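Local coordinates for prenyltransference for protein (Lavandula lanata, PDB 5HC8) that joins two dimethylallyl diphosphate units head-to-middle into lavandulyl diphosphate, as a cis-prenyltransferase-fold enzyme working with magnesium, at residues T12-I20 against L55-A64; L208-T216 against A231-F242. All coordinates share one frame; numbering follows the deposited sequence.

Contact 1 (T12-I20 against L55-A64); sequences TPNHVAIII and LGIKLLTIWA. With ISY (3-methylbut-3-enylsulfanyl(phosphonooxy)phosphinic acid), chain F; 61G (2-methylbuta-1,3-diene), chain D.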
loop_
_atom_site.group_PDB
_atom_site.type_symbol
_atom_site.label_atom_id
_atom_site.label_comp_id
_atom_site.label_asym_id
_atom_site.label_seq_id
_atom_site.Cartn_x
_atom_site.Cartn_y
_atom_site.Cartn_z
ATOM N N THR A 12 19.464 -7.145 -7.597
ATOM C CA THR A 12 18.449 -7.514 -8.579
ATOM C C THR A 12 17.213 -7.955 -7.799
ATOM O O THR A 12 17.295 -8.886 -7.026
ATOM C CB THR A 12 18.891 -8.712 -9.414
ATOM O OG1 THR A 12 19.980 -8.341 -10.241
ATOM C CG2 THR A 12 17.763 -9.172 -10.314
ATOM N N PRO A 13 16.067 -7.301 -8.017
ATOM C CA PRO A 13 14.852 -7.671 -7.270
ATOM C C PRO A 13 14.430 -9.136 -7.539
ATOM O O PRO A 13 14.418 -9.583 -8.678
ATOM C CB PRO A 13 13.796 -6.688 -7.804
ATOM C CG PRO A 13 14.391 -6.022 -8.997
ATOM C CD PRO A 13 15.881 -6.170 -8.924
ATOM N N ASN A 14 13.970 -9.839 -6.532
ATOM C CA ASN A 14 13.372 -11.121 -6.760
ATOM C C ASN A 14 12.016 -10.975 -7.492
ATOM O O ASN A 14 11.725 -11.721 -8.446
ATOM C CB ASN A 14 13.138 -11.878 -5.454
ATOM C CG ASN A 14 14.428 -12.317 -4.808
ATOM O OD1 ASN A 14 15.378 -12.647 -5.492
ATOM N ND2 ASN A 14 14.487 -12.240 -3.515
ATOM N N HIS A 15 11.180 -10.083 -6.979
ATOM C CA HIS A 15 9.801 -9.933 -7.516
ATOM C C HIS A 15 9.632 -8.514 -7.989
ATOM O O HIS A 15 9.821 -7.558 -7.195
ATOM C CB HIS A 15 8.800 -10.277 -6.402
ATOM C CG HIS A 15 7.359 -10.158 -6.755
ATOM N ND1 HIS A 15 6.354 -10.398 -5.817
ATOM C CD2 HIS A 15 6.731 -9.801 -7.897
ATOM C CE1 HIS A 15 5.172 -10.202 -6.388
ATOM N NE2 HIS A 15 5.378 -9.875 -7.654
ATOM N N VAL A 16 9.285 -8.370 -9.280
ATOM C CA VAL A 16 8.909 -7.050 -9.850
ATOM C C VAL A 16 7.443 -7.094 -10.257
ATOM O O VAL A 16 7.040 -8.081 -10.935
ATOM C CB VAL A 16 9.815 -6.655 -11.076
ATOM C CG1 VAL A 16 9.365 -5.308 -11.708
ATOM C CG2 VAL A 16 11.266 -6.557 -10.617
ATOM N N ALA A 17 6.661 -6.058 -9.885
ATOM C CA ALA A 17 5.279 -5.982 -10.279
ATOM C C ALA A 17 5.018 -4.734 -11.023
ATOM O O ALA A 17 5.525 -3.686 -10.673
ATOM C CB ALA A 17 4.317 -6.061 -9.063
ATOM N N ILE A 18 4.133 -4.832 -12.004
ATOM C CA ILE A 18 3.797 -3.723 -12.852
ATOM C C ILE A 18 2.315 -3.398 -12.931
ATOM O O ILE A 18 1.497 -4.265 -13.198
ATOM C CB ILE A 18 4.261 -3.989 -14.314
ATOM C CG1 ILE A 18 5.779 -4.254 -14.338
ATOM C CG2 ILE A 18 3.937 -2.800 -15.185
ATOM C CD1 ILE A 18 6.358 -4.540 -15.721
ATOM N N ILE A 19 1.983 -2.152 -12.647
ATOM C CA ILE A 19 0.634 -1.611 -12.881
ATOM C C ILE A 19 0.569 -0.899 -14.216
ATOM O O ILE A 19 1.165 0.152 -14.404
ATOM C CB ILE A 19 0.235 -0.638 -11.736
ATOM C CG1 ILE A 19 0.216 -1.361 -10.394
ATOM C CG2 ILE A 19 -1.098 0.037 -11.967
ATOM C CD1 ILE A 19 -0.101 -0.462 -9.221
ATOM N N ILE A 20 -0.200 -1.462 -15.152
ATOM C CA ILE A 20 -0.377 -0.892 -16.483
ATOM C C ILE A 20 -1.500 0.120 -16.467
ATOM O O ILE A 20 -2.529 -0.047 -15.777
ATOM C CB ILE A 20 -0.590 -2.029 -17.577
ATOM C CG1 ILE A 20 -1.879 -2.789 -17.360
ATOM C CG2 ILE A 20 0.572 -3.049 -17.541
ATOM C CD1 ILE A 20 -2.039 -3.997 -18.248
ATOM N N LEU A 55 17.239 -10.635 -17.125
ATOM C CA LEU A 55 17.863 -9.904 -16.026
ATOM C C LEU A 55 17.973 -10.736 -14.750
ATOM O O LEU A 55 18.528 -10.301 -13.773
ATOM C CB LEU A 55 17.089 -8.619 -15.734
ATOM C CG LEU A 55 17.200 -7.496 -16.744
ATOM C CD1 LEU A 55 16.095 -6.517 -16.510
ATOM C CD2 LEU A 55 18.530 -6.743 -16.702
ATOM N N GLY A 56 17.422 -11.936 -14.733
ATOM C CA GLY A 56 17.524 -12.740 -13.534
ATOM C C GLY A 56 16.476 -12.409 -12.490
ATOM O O GLY A 56 16.605 -12.803 -11.346
ATOM N N ILE A 57 15.430 -11.696 -12.869
ATOM C CA ILE A 57 14.291 -11.517 -11.962
ATOM C C ILE A 57 13.583 -12.904 -11.811
ATOM O O ILE A 57 13.479 -13.654 -12.737
ATOM C CB ILE A 57 13.367 -10.443 -12.519
ATOM C CG1 ILE A 57 14.045 -9.059 -12.455
ATOM C CG2 ILE A 57 11.991 -10.444 -11.805
ATOM C CD1 ILE A 57 13.379 -8.060 -13.353
ATOM N N LYS A 58 13.165 -13.227 -10.618
ATOM C CA LYS A 58 12.604 -14.515 -10.298
ATOM C C LYS A 58 11.092 -14.549 -10.456
ATOM O O LYS A 58 10.553 -15.547 -10.831
ATOM C CB LYS A 58 12.999 -14.935 -8.917
ATOM C CG LYS A 58 14.506 -15.195 -8.809
ATOM C CD LYS A 58 14.875 -15.495 -7.391
ATOM C CE LYS A 58 16.383 -15.768 -7.250
ATOM N NZ LYS A 58 16.769 -15.632 -5.809
ATOM N N LEU A 59 10.440 -13.433 -10.208
ATOM C CA LEU A 59 9.021 -13.329 -10.471
ATOM C C LEU A 59 8.651 -11.970 -11.043
ATOM O O LEU A 59 9.026 -10.949 -10.495
ATOM C CB LEU A 59 8.280 -13.668 -9.140
ATOM C CG LEU A 59 6.821 -13.172 -9.159
ATOM C CD1 LEU A 59 6.038 -13.907 -10.202
ATOM C CD2 LEU A 59 6.254 -13.352 -7.763
ATOM N N LEU A 60 7.953 -11.968 -12.168
ATOM C CA LEU A 60 7.382 -10.748 -12.753
ATOM C C LEU A 60 5.858 -10.874 -12.696
ATOM O O LEU A 60 5.295 -11.850 -13.231
ATOM C CB LEU A 60 7.696 -10.629 -14.195
ATOM C CG LEU A 60 7.201 -9.316 -14.826
ATOM C CD1 LEU A 60 8.019 -8.124 -14.303
ATOM C CD2 LEU A 60 7.233 -9.370 -16.327
ATOM N N THR A 61 5.222 -9.944 -12.021
ATOM C CA THR A 61 3.738 -9.869 -12.006
ATOM C C THR A 61 3.247 -8.702 -12.833
ATOM O O THR A 61 3.731 -7.577 -12.653
ATOM C CB THR A 61 3.248 -9.719 -10.570
ATOM O OG1 THR A 61 3.568 -10.887 -9.815
ATOM C CG2 THR A 61 1.727 -9.555 -10.565
ATOM N N ILE A 62 2.329 -8.955 -13.771
ATOM C CA ILE A 62 1.683 -7.884 -14.518
ATOM C C ILE A 62 0.216 -7.850 -14.118
ATOM O O ILE A 62 -0.517 -8.852 -14.170
ATOM C CB ILE A 62 1.791 -8.049 -16.041
ATOM C CG1 ILE A 62 3.253 -8.005 -16.473
ATOM C CG2 ILE A 62 0.927 -7.028 -16.761
ATOM C CD1 ILE A 62 3.481 -8.344 -17.962
ATOM N N TRP A 63 -0.218 -6.711 -13.611
ATOM C CA TRP A 63 -1.644 -6.549 -13.227
ATOM C C TRP A 63 -2.437 -6.066 -14.395
ATOM O O TRP A 63 -2.133 -4.999 -14.946
ATOM C CB TRP A 63 -1.808 -5.504 -12.153
ATOM C CG TRP A 63 -3.148 -5.452 -11.470
ATOM C CD1 TRP A 63 -4.046 -6.482 -11.218
ATOM C CD2 TRP A 63 -3.699 -4.304 -10.841
ATOM N NE1 TRP A 63 -5.097 -6.001 -10.473
ATOM C CE2 TRP A 63 -4.872 -4.695 -10.176
ATOM C CE3 TRP A 63 -3.253 -2.997 -10.679
ATOM C CZ2 TRP A 63 -5.661 -3.771 -9.470
ATOM C CZ3 TRP A 63 -4.043 -2.127 -10.016
ATOM C CH2 TRP A 63 -5.190 -2.525 -9.382
ATOM N N ALA A 64 -3.452 -6.841 -14.799
ATOM C CA ALA A 64 -4.200 -6.530 -16.053
ATOM C C ALA A 64 -5.666 -6.132 -15.799
ATOM O O ALA A 64 -6.313 -5.507 -16.628
ATOM C CB ALA A 64 -4.171 -7.712 -16.985
HETATM P P1 ISY F . -7.495 4.236 -11.436
HETATM O O2 ISY F . -7.632 2.669 -11.956
HETATM P P3 ISY F . -7.135 2.030 -13.309
HETATM O O4 ISY F . -6.264 4.960 -12.111
HETATM O O5 ISY F . -7.450 4.371 -9.887
HETATM O O6 ISY F . -8.781 4.898 -11.914
HETATM O O7 ISY F . -7.247 3.001 -14.429
HETATM O O8 ISY F . -7.852 0.612 -13.483
HETATM S S9 ISY F . -5.036 1.763 -13.019
HETATM C C10 ISY F . -5.025 0.226 -12.127
HETATM C C11 ISY F . -4.442 -0.709 -13.155
HETATM C C12 ISY F . -5.062 -2.046 -13.449
HETATM C C13 ISY F . -4.430 -2.904 -14.446
HETATM C C14 ISY F . -6.390 -2.423 -12.909
HETATM C CAC 61G D . -7.313 -2.356 -17.012
HETATM C CAE 61G D . -6.449 -2.394 -18.297
HETATM C CAB 61G D . -5.902 -3.621 -18.975
HETATM C CAD 61G D . -5.982 -1.147 -18.788
HETATM C CAA 61G D . -6.507 -0.033 -18.081
#
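Five main-chain hydrogen bonds join Asn14-Ile18 to Leu59-Trp63, alternating in direction as parallel neighbours require. The Asn14 carbonyl receives Leu59 N, the Leu59 carbonyl receives Val16 N, and the pattern runs on through Thr61 and Ile18 to Trp63 N, whose bond to Ile18 O (3.0 Å) is nearly straight (173°). Beside the amide of Leu59, that of Lys58 makes a weak bond to the same Asn14 oxygen.

On the face carrying His15, Ala17 and Thr61, the imidazole lies over Leu59: CD2 of the leucine sits 3.4 Å from the ring centroid, almost on the normal, a CH-pi contact. With CG anti to the backbone N (chi1 179°), the ring lies along the sheet and sets His15 NE2 3.0 Å from Thr61 OG1, a hydrogen bond that either partner could donate.

The strands are central members of the six-stranded parallel sheet of the cis-prenyltransferase fold, joined by a helical crossover. On the other face, where Leu60 and Ile57 touch helix 34-54, the two segments meet through aliphatic side chains: Val16 CG2 rests on Ile57 CD1 at 3.8 Å, and Leu60 CD1 touches Val16 CB and Ile18 CD1.

At the C-terminal end the strands become pocket wall. Ile19 CG1 lies 3.8 Å from Trp63 CE3, and the indole, fixed by its NE1 bond to the Tyr142 carbonyl, lays a face against the prenyl chain of the thiolodiphosphate, with ligand C14 3.5 Å above the plane. Ile20 CD1 comes to 3.9 Å from CAB of the methylbutadiene, whose same carbon also approaches Ala64 O.

Contact 2 (L208-T216 against A231-F242); sequences LPFTEFYFT and ALASYRCRYRGF. With ISY (3-methylbut-3-enylsulfanyl(phosphonooxy)phosphinic acid), chain B.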
loop_
_atom_site.group_PDB
_atom_site.type_symbol
_atom_site.label_atom_id
_atom_site.label_comp_id
_atom_site.label_asym_id
_atom_site.label_seq_id
_atom_site.Cartn_x
_atom_site.Cartn_y
_atom_site.Cartn_z
ATOM N N LEU A 208 2.785 -5.104 0.154
ATOM C CA LEU A 208 3.602 -3.899 -0.139
ATOM C C LEU A 208 4.286 -3.144 0.988
ATOM O O LEU A 208 4.609 -1.990 0.759
ATOM C CB LEU A 208 2.736 -2.876 -0.967
ATOM C CG LEU A 208 2.175 -3.367 -2.298
ATOM C CD1 LEU A 208 1.583 -2.135 -3.023
ATOM C CD2 LEU A 208 3.231 -3.999 -3.209
ATOM N N PRO A 209 4.498 -3.737 2.224
ATOM C CA PRO A 209 4.985 -2.924 3.349
ATOM C C PRO A 209 6.366 -2.318 3.078
ATOM O O PRO A 209 6.588 -1.197 3.493
ATOM C CB PRO A 209 5.029 -3.911 4.555
ATOM C CG PRO A 209 5.027 -5.282 3.946
ATOM C CD PRO A 209 4.339 -5.153 2.607
ATOM N N PHE A 210 7.201 -2.994 2.294
ATOM C CA PHE A 210 8.596 -2.490 2.039
ATOM C C PHE A 210 8.966 -2.385 0.609
ATOM O O PHE A 210 10.095 -2.050 0.296
ATOM C CB PHE A 210 9.637 -3.282 2.874
ATOM C CG PHE A 210 9.423 -3.105 4.401
ATOM C CD1 PHE A 210 9.798 -1.932 5.023
ATOM C CD2 PHE A 210 8.807 -4.091 5.119
ATOM C CE1 PHE A 210 9.590 -1.750 6.382
ATOM C CE2 PHE A 210 8.573 -3.920 6.487
ATOM C CZ PHE A 210 8.967 -2.768 7.092
ATOM N N THR A 211 8.041 -2.712 -0.297
ATOM C CA THR A 211 8.231 -2.491 -1.698
ATOM C C THR A 211 8.651 -1.041 -2.089
ATOM O O THR A 211 8.135 -0.039 -1.596
ATOM C CB THR A 211 6.901 -2.780 -2.381
ATOM O OG1 THR A 211 6.438 -4.081 -1.962
ATOM C CG2 THR A 211 7.005 -2.689 -3.888
ATOM N N GLU A 212 9.667 -0.954 -2.937
ATOM C CA GLU A 212 10.069 0.322 -3.557
ATOM C C GLU A 212 9.096 0.633 -4.653
ATOM O O GLU A 212 8.819 -0.224 -5.510
ATOM C CB GLU A 212 11.504 0.172 -4.100
ATOM C CG GLU A 212 12.524 0.022 -2.988
ATOM C CD GLU A 212 12.657 1.268 -2.121
ATOM O OE1 GLU A 212 12.397 2.359 -2.611
ATOM O OE2 GLU A 212 12.978 1.148 -0.943
ATOM N N PHE A 213 8.567 1.851 -4.654
ATOM C CA PHE A 213 7.684 2.311 -5.710
ATOM C C PHE A 213 8.446 3.154 -6.747
ATOM O O PHE A 213 9.286 3.998 -6.399
ATOM C CB PHE A 213 6.586 3.186 -5.127
ATOM C CG PHE A 213 5.702 2.515 -4.102
ATOM C CD1 PHE A 213 5.537 1.158 -4.053
ATOM C CD2 PHE A 213 5.054 3.261 -3.198
ATOM C CE1 PHE A 213 4.659 0.578 -3.133
ATOM C CE2 PHE A 213 4.189 2.707 -2.267
ATOM C CZ PHE A 213 3.958 1.366 -2.248
ATOM N N TYR A 214 8.160 2.889 -8.009
ATOM C CA TYR A 214 8.646 3.641 -9.110
ATOM C C TYR A 214 7.510 4.064 -10.023
ATOM O O TYR A 214 6.773 3.245 -10.549
ATOM C CB TYR A 214 9.622 2.778 -9.859
ATOM C CG TYR A 214 10.222 3.410 -11.120
ATOM C CD1 TYR A 214 11.311 4.252 -11.054
ATOM C CD2 TYR A 214 9.655 3.172 -12.381
ATOM C CE1 TYR A 214 11.853 4.818 -12.197
ATOM C CE2 TYR A 214 10.160 3.739 -13.517
ATOM C CZ TYR A 214 11.267 4.520 -13.441
ATOM O OH TYR A 214 11.779 5.004 -14.606
ATOM N N PHE A 215 7.352 5.368 -10.184
ATOM C CA PHE A 215 6.279 5.932 -10.975
ATOM C C PHE A 215 6.880 6.621 -12.193
ATOM O O PHE A 215 7.791 7.411 -12.028
ATOM C CB PHE A 215 5.535 6.944 -10.137
ATOM C CG PHE A 215 4.943 6.382 -8.883
ATOM C CD1 PHE A 215 3.783 5.676 -8.904
ATOM C CD2 PHE A 215 5.572 6.600 -7.627
ATOM C CE1 PHE A 215 3.248 5.138 -7.740
ATOM C CE2 PHE A 215 4.998 6.067 -6.479
ATOM C CZ PHE A 215 3.862 5.327 -6.539
ATOM N N THR A 216 6.424 6.277 -13.396
ATOM C CA THR A 216 6.902 6.889 -14.608
ATOM C C THR A 216 5.713 7.551 -15.266
ATOM O O THR A 216 4.678 6.902 -15.341
ATOM C CB THR A 216 7.068 5.976 -15.810
ATOM O OG1 THR A 216 7.176 4.596 -15.498
ATOM C CG2 THR A 216 7.985 6.500 -16.663
ATOM N N ALA A 231 13.536 1.535 -14.360
ATOM C CA ALA A 231 12.973 1.226 -13.019
ATOM C C ALA A 231 13.965 0.421 -12.234
ATOM O O ALA A 231 14.179 0.715 -11.039
ATOM C CB ALA A 231 11.647 0.499 -13.176
ATOM N N LEU A 232 14.640 -0.542 -12.898
ATOM C CA LEU A 232 15.659 -1.320 -12.204
ATOM C C LEU A 232 16.879 -0.484 -11.719
ATOM O O LEU A 232 17.416 -0.749 -10.655
ATOM C CB LEU A 232 16.157 -2.467 -13.029
ATOM C CG LEU A 232 15.488 -3.826 -12.966
ATOM C CD1 LEU A 232 14.282 -3.938 -12.094
ATOM C CD2 LEU A 232 15.117 -4.277 -14.366
ATOM N N ALA A 233 17.306 0.466 -12.521
ATOM C CA ALA A 233 18.390 1.374 -12.185
ATOM C C ALA A 233 17.975 2.255 -11.017
ATOM O O ALA A 233 18.800 2.564 -10.173
ATOM C CB ALA A 233 18.736 2.227 -13.382
ATOM N N SER A 234 16.734 2.770 -11.010
ATOM C CA SER A 234 16.262 3.519 -9.850
ATOM C C SER A 234 16.322 2.629 -8.607
ATOM O O SER A 234 16.794 3.088 -7.519
ATOM C CB SER A 234 14.860 4.119 -10.135
ATOM O OG SER A 234 14.237 4.746 -9.020
ATOM N N TYR A 235 15.834 1.374 -8.757
ATOM C CA TYR A 235 15.878 0.381 -7.711
ATOM C C TYR A 235 17.274 0.216 -7.121
ATOM O O TYR A 235 17.440 0.259 -5.919
ATOM C CB TYR A 235 15.381 -0.970 -8.182
ATOM C CG TYR A 235 15.343 -2.009 -7.109
ATOM C CD1 TYR A 235 14.313 -1.999 -6.135
ATOM C CD2 TYR A 235 16.338 -2.982 -7.002
ATOM C CE1 TYR A 235 14.286 -2.909 -5.157
ATOM C CE2 TYR A 235 16.283 -3.923 -6.001
ATOM C CZ TYR A 235 15.270 -3.865 -5.094
ATOM O OH TYR A 235 15.222 -4.784 -4.106
ATOM N N ARG A 236 18.259 -0.017 -7.970
ATOM C CA ARG A 236 19.618 -0.205 -7.465
ATOM C C ARG A 236 20.168 1.029 -6.727
ATOM O O ARG A 236 20.947 0.883 -5.808
ATOM C CB ARG A 236 20.569 -0.604 -8.612
ATOM C CG ARG A 236 20.268 -1.934 -9.312
ATOM C CD ARG A 236 21.373 -2.255 -10.337
ATOM N NE ARG A 236 20.863 -2.742 -11.638
ATOM C CZ ARG A 236 20.878 -2.073 -12.811
ATOM N NH1 ARG A 236 21.389 -0.841 -12.938
ATOM N NH2 ARG A 236 20.376 -2.659 -13.900
ATOM N N CYS A 237 19.788 2.235 -7.124
ATOM C CA CYS A 237 20.104 3.407 -6.332
ATOM C C CYS A 237 19.286 3.595 -5.027
ATOM O O CYS A 237 19.617 4.438 -4.239
ATOM C CB CYS A 237 19.960 4.650 -7.186
ATOM S SG CYS A 237 21.083 4.597 -8.575
ATOM N N ARG A 238 18.252 2.823 -4.754
ATOM C CA ARG A 238 17.528 3.002 -3.475
ATOM C C ARG A 238 18.301 2.398 -2.257
ATOM O O ARG A 238 18.871 1.311 -2.346
ATOM C CB ARG A 238 16.164 2.312 -3.480
ATOM C CG ARG A 238 15.244 2.518 -4.701
ATOM C CD ARG A 238 14.682 3.890 -4.671
ATOM N NE ARG A 238 13.887 4.150 -5.848
ATOM C CZ ARG A 238 12.558 4.082 -5.936
ATOM N NH1 ARG A 238 11.766 3.699 -4.933
ATOM N NH2 ARG A 238 12.011 4.409 -7.076
ATOM N N TYR A 239 18.257 3.109 -1.134
ATOM C CA TYR A 239 18.692 2.583 0.172
ATOM C C TYR A 239 17.445 2.064 0.881
ATOM O O TYR A 239 16.529 2.853 1.120
ATOM C CB TYR A 239 19.400 3.635 1.072
ATOM C CG TYR A 239 19.659 3.030 2.444
ATOM C CD1 TYR A 239 20.701 2.110 2.636
ATOM C CD2 TYR A 239 18.790 3.290 3.524
ATOM C CE1 TYR A 239 20.904 1.509 3.873
ATOM C CE2 TYR A 239 18.978 2.693 4.760
ATOM C CZ TYR A 239 20.036 1.807 4.935
ATOM O OH TYR A 239 20.200 1.224 6.171
ATOM N N ARG A 240 17.426 0.763 1.199
ATOM C CA ARG A 240 16.291 0.097 1.901
ATOM C C ARG A 240 16.703 -0.160 3.365
ATOM O O ARG A 240 17.649 -0.915 3.644
ATOM C CB ARG A 240 15.903 -1.231 1.203
ATOM C CG ARG A 240 15.899 -1.237 -0.357
ATOM C CD ARG A 240 15.436 -2.595 -0.931
ATOM N NE ARG A 240 13.994 -2.829 -0.680
ATOM C CZ ARG A 240 13.301 -3.940 -0.990
ATOM N NH1 ARG A 240 13.890 -5.022 -1.535
ATOM N NH2 ARG A 240 12.005 -3.990 -0.731
ATOM N N GLY A 241 16.039 0.499 4.303
ATOM C CA GLY A 241 16.393 0.347 5.726
ATOM C C GLY A 241 15.438 -0.571 6.504
ATOM O O GLY A 241 15.767 -0.948 7.649
ATOM N N PHE A 242 14.275 -0.916 5.907
ATOM C CA PHE A 242 13.235 -1.755 6.588
ATOM C C PHE A 242 12.854 -1.341 8.069
ATOM O O PHE A 242 12.566 -2.248 8.886
ATOM C CB PHE A 242 13.645 -3.268 6.593
ATOM C CG PHE A 242 14.017 -3.843 5.223
ATOM C CD1 PHE A 242 13.032 -4.272 4.329
ATOM C CD2 PHE A 242 15.381 -4.003 4.847
ATOM C CE1 PHE A 242 13.389 -4.806 3.077
ATOM C CE2 PHE A 242 15.743 -4.551 3.604
ATOM C CZ PHE A 242 14.745 -4.952 2.715
HETATM P P1 ISY B . 12.481 2.879 6.394
HETATM O O2 ISY B . 11.707 3.148 7.834
HETATM P P3 ISY B . 11.679 4.457 8.712
HETATM O O4 ISY B . 12.701 4.227 5.600
HETATM O O5 ISY B . 11.781 1.809 5.507
HETATM O O6 ISY B . 13.836 2.318 6.799
HETATM O O7 ISY B . 12.977 5.178 8.633
HETATM O O8 ISY B . 11.134 4.071 10.164
HETATM S S9 ISY B . 10.283 5.725 7.712
HETATM C C10 ISY B . 8.752 5.093 8.357
HETATM C C11 ISY B . 8.311 6.231 9.242
HETATM C C12 ISY B . 7.833 5.999 10.647
HETATM C C13 ISY B . 7.404 7.149 11.436
HETATM C C14 ISY B . 7.972 4.679 11.309
HETATM O O HOH W 1 12.441 -1.032 0.986
#
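One edge strand of the sheet, 212-215, and helix 225-237 with the C-terminal tail that follows it meet here, at the subunit interface. Two arginines of the tail do most of the work. Arg238 turns the edge of its guanidinium to the strand: NH1 takes OE1 of Glu212 at 2.8 Å on the anti lone pair, in a salt bridge, while NH1 and NH2 grip Phe213 O end-on, from one face of the carbonyl plane. The adjoining edge is held side-on, NE and NH2 both donating to Ser234 OG in the last turns of the helix, which fixes the rotation of the group. An alanine at this position would remove all these bonds, and is likely to leave Phe213 O without its two donors and the Glu212 carboxylate less firmly placed. The other carboxylate oxygen, Glu212 OE2, pairs with Arg199 of the second subunit. Arg240 donates from NH2 to Phe210 O at 2.9 Å, from above the carbonyl plane; a water donates to Phe210 O and Glu212 OE2 and accepts from Arg240 NE, linking the three, and Asp189 takes NH1 in a salt bridge.

Aromatic rings flank this polar centre. Tyr214 lays its face on the helix, Ala231 CA standing 3.6 Å from the centroid, and Phe242 turns its edge to the face of Phe210 in an offset edge-to-face pair, planes at 63°. Beyond it, Phe242 N lies 3.4 Å from O6 of a thiolodiphosphate held mainly by the second subunit, an arrangement consistent with the cis-prenyltransferase dimer, in which a C-terminal tail reaches the partner's active site.

Overall arrangement
Contact 1 lies in the middle of the sheet and contact 2 at its edge, their centres about 13 Å apart, with strand 190-193 between strands 15-19 and 212-215. Helix 225-237 bridges them: Leu232 packs with CD1 on Pro13 CG at 3.7 Å, and Tyr235 CE2 comes equally close to Pro13 CD, so the helix that forms one side of contact 2 also packs on the N-terminal end of contact 1. Asp189 serves both as well, receiving His15 N and Arg240 NH1. The two contacts address different active sites. Contact 1 lines the pocket of its own chain, whereas the tail of contact 2 approaches the ligand bound by the second subunit, where Gly243 N donates to it.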